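Side-chain contact in ornithine carbamoyltransferase, anabolic (Campylobacter jejuni subsp. jejuni, PDB 3TPF), which catalyses the reversible transfer of the carbamoyl group from carbamoyl phosphate to L-ornithine, giving L-citrulline in the first of three steps from ornithine to arginine: residues Y268-S271 with E272-E276. Residues are numbered along the deposited sequence; the frame is centred on the assembly and turned at random.
Sequences YEVS and EEIFE
S271 meets I274 and F275 through two hydrogen bonds of different kinds at the start of helix 272-277, the first of them a worked example of the serine N-cap. In this capping bond the backbone N of I274 donates to the side-chain OG of S271 over 3.1 Å, with an N-H...O angle of 158°. One residue further on, the N of F275 reaches the carbonyl O of S271 at 2.9 Å, the ordinary i to i+4 backbone bond that opens the helix; the next, from E276 N to E272 O, carries it on. At chi1 75° the hydroxyl of S271 lies between its backbone N and carbonyl carbon, within reach of I274 N.

Apolar contacts begin one residue earlier, at V270. Its CG1 approaches CD2 of the F275 ring obliquely at 4.0 Å, and this pairing of the residue before the N-cap with the fourth residue of the helix is a hydrophobic staple. I274 is an added apolar partner: its CG2 branch meets CG2 of V270, which stands anti to the backbone N. With chi1 at 180°, the F275 ring is carried outward from the helix, toward I282 and F283 of helix 279-302. Both V270 and I274 also rest on L258 of strand 257-260, in the parallel sheet of the Asp/Orn-binding domain.

The turn also faces another subunit. A single atom, E276 OE2, forms salt bridges with R266 and with R86 and K82 of a neighbouring subunit, whereas the side chain of E272 packs on K82 of that subunit.

Chemically, S271 takes two N-H groups of the first turn, that of I274 on OG and that of F275 on O, while the staple brings V270 against the buried F275. The F275 side of the turn borders L262, a predicted carbamoyl phosphate-binding residue, and so the probable substrate site.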
ATOM      1  N   TYR B 268       6.893  -9.439 -31.391  1.00 64.77           N
ATOM      2  CA  TYR B 268       5.967  -8.455 -31.935  1.00 65.14           C
ATOM      3  C   TYR B 268       6.726  -7.180 -32.304  1.00 63.85           C
ATOM      4  O   TYR B 268       7.469  -7.161 -33.294  1.00 65.69           O
ATOM      5  CB  TYR B 268       4.834  -8.189 -30.952  1.00 63.66           C
ATOM      6  CG  TYR B 268       4.086  -9.417 -30.659  1.00 66.15           C
ATOM      7  CD1 TYR B 268       4.415 -10.206 -29.579  1.00 64.99           C
ATOM      8  CD2 TYR B 268       3.104  -9.889 -31.557  1.00 70.27           C
ATOM      9  CE1 TYR B 268       3.758 -11.407 -29.357  1.00 68.12           C
ATOM     10  CE2 TYR B 268       2.450 -11.085 -31.340  1.00 73.08           C
ATOM     11  CZ  TYR B 268       2.770 -11.834 -30.238  1.00 71.97           C
ATOM     12  OH  TYR B 268       2.122 -13.009 -30.005  1.00 75.35           O
ATOM     13  N   GLU B 269       6.603  -6.135 -31.497  1.00 61.05           N
ATOM     14  CA  GLU B 269       7.251  -4.878 -31.845  1.00 59.60           C
ATOM     15  C   GLU B 269       8.774  -4.983 -31.810  1.00 58.00           C
ATOM     16  O   GLU B 269       9.481  -4.163 -32.363  1.00 57.69           O
ATOM     17  CB  GLU B 269       6.804  -3.750 -30.927  1.00 57.38           C
ATOM     18  CG  GLU B 269       7.343  -3.810 -29.516  1.00 55.05           C
ATOM     19  CD  GLU B 269       6.532  -4.677 -28.559  1.00 56.44           C
ATOM     20  OE1 GLU B 269       5.462  -5.258 -28.941  1.00 58.47           O
ATOM     21  OE2 GLU B 269       7.001  -4.749 -27.373  1.00 55.41           O
ATOM     22  N   VAL B 270       9.271  -6.000 -31.161  1.00 57.12           N
ATOM     23  CA  VAL B 270      10.687  -6.166 -31.073  1.00 56.24           C
ATOM     24  C   VAL B 270      11.050  -7.648 -31.030  1.00 58.35           C
ATOM     25  O   VAL B 270      10.326  -8.455 -30.421  1.00 60.20           O
ATOM     26  CB  VAL B 270      11.230  -5.416 -29.845  1.00 52.77           C
ATOM     27  CG1 VAL B 270      10.935  -6.172 -28.569  1.00 51.62           C
ATOM     28  CG2 VAL B 270      12.719  -5.234 -29.978  1.00 52.23           C
ATOM     29  N   SER B 271      12.140  -8.019 -31.694  1.00 59.13           N
ATOM     30  CA  SER B 271      12.628  -9.395 -31.639  1.00 60.81           C
ATOM     31  C   SER B 271      13.388  -9.638 -30.332  1.00 58.94           C
ATOM     32  O   SER B 271      14.025  -8.765 -29.792  1.00 55.56           O
ATOM     33  CB  SER B 271      13.527  -9.692 -32.808  1.00 62.80           C
ATOM     34  OG  SER B 271      14.784  -9.092 -32.627  1.00 61.45           O
ATOM     35  N   GLU B 272      13.355 -10.879 -29.891  1.00 61.97           N
ATOM     36  CA  GLU B 272      14.074 -11.334 -28.701  1.00 62.22           C
ATOM     37  C   GLU B 272      15.567 -11.018 -28.809  1.00 61.58           C
ATOM     38  O   GLU B 272      16.160 -10.430 -27.917  1.00 58.50           O
ATOM     39  CB  GLU B 272      13.901 -12.834 -28.507  1.00 66.57           C
ATOM     40  CG  GLU B 272      14.297 -13.324 -27.119  1.00 68.60           C
ATOM     41  CD  GLU B 272      15.747 -13.817 -26.989  1.00 71.43           C
ATOM     42  OE1 GLU B 272      16.327 -14.192 -28.031  1.00 77.16           O
ATOM     43  OE2 GLU B 272      16.267 -13.909 -25.833  1.00 71.17           O
ATOM     44  N   GLU B 273      16.141 -11.375 -29.960  1.00 64.53           N
ATOM     45  CA  GLU B 273      17.580 -11.193 -30.213  1.00 65.06           C
ATOM     46  C   GLU B 273      17.942  -9.739 -29.984  1.00 60.16           C
ATOM     47  O   GLU B 273      18.761  -9.438 -29.136  1.00 58.72           O
ATOM     48  CB  GLU B 273      18.070 -11.718 -31.627  1.00 71.48           C
ATOM     49  CG  GLU B 273      19.561 -12.240 -31.564  1.00 75.13           C
ATOM     50  CD  GLU B 273      20.429 -12.161 -32.859  1.00 79.75           C
ATOM     51  OE1 GLU B 273      20.346 -11.124 -33.612  1.00 79.74           O
ATOM     52  OE2 GLU B 273      21.236 -13.138 -33.092  1.00 82.63           O
ATOM     53  N   ILE B 274      17.240  -8.854 -30.673  1.00 57.78           N
ATOM     54  CA  ILE B 274      17.557  -7.447 -30.677  1.00 54.93           C
ATOM     55  C   ILE B 274      17.306  -6.773 -29.338  1.00 51.46           C
ATOM     56  O   ILE B 274      18.035  -5.879 -28.907  1.00 49.73           O
ATOM     57  CB  ILE B 274      16.818  -6.693 -31.809  1.00 55.25           C
ATOM     58  CG1 ILE B 274      17.705  -5.577 -32.324  1.00 54.69           C
ATOM     59  CG2 ILE B 274      15.493  -6.121 -31.365  1.00 53.66           C
ATOM     60  CD1 ILE B 274      18.984  -6.130 -32.905  1.00 56.25           C
ATOM     61  N   PHE B 275      16.257  -7.217 -28.693  1.00 50.90           N
ATOM     62  CA  PHE B 275      15.888  -6.692 -27.386  1.00 48.23           C
ATOM     63  C   PHE B 275      16.976  -7.003 -26.392  1.00 47.17           C
ATOM     64  O   PHE B 275      17.510  -6.114 -25.748  1.00 44.75           O
ATOM     65  CB  PHE B 275      14.592  -7.310 -26.902  1.00 48.76           C
ATOM     66  CG  PHE B 275      14.145  -6.818 -25.558  1.00 46.64           C
ATOM     67  CD1 PHE B 275      14.464  -7.504 -24.428  1.00 46.64           C
ATOM     68  CD2 PHE B 275      13.396  -5.663 -25.433  1.00 45.38           C
ATOM     69  CE1 PHE B 275      14.059  -7.044 -23.164  1.00 45.05           C
ATOM     70  CE2 PHE B 275      13.016  -5.172 -24.165  1.00 43.67           C
ATOM     71  CZ  PHE B 275      13.340  -5.874 -23.027  1.00 43.21           C
ATOM     72  N   GLU B 276      17.335  -8.266 -26.325  1.00 49.03           N
ATOM     73  CA  GLU B 276      18.434  -8.673 -25.453  1.00 49.54           C
ATOM     74  C   GLU B 276      19.785  -8.041 -25.852  1.00 50.31           C
ATOM     75  O   GLU B 276      20.617  -7.682 -24.991  1.00 49.10           O
ATOM     76  CB  GLU B 276      18.557 -10.165 -25.350  1.00 51.75           C
ATOM     77  CG  GLU B 276      17.455 -10.807 -24.500  1.00 52.02           C
ATOM     78  CD  GLU B 276      17.499 -10.362 -23.035  1.00 50.70           C
ATOM     79  OE1 GLU B 276      18.610 -10.007 -22.517  1.00 49.94           O
ATOM     80  OE2 GLU B 276      16.435 -10.419 -22.376  1.00 50.82           O
TER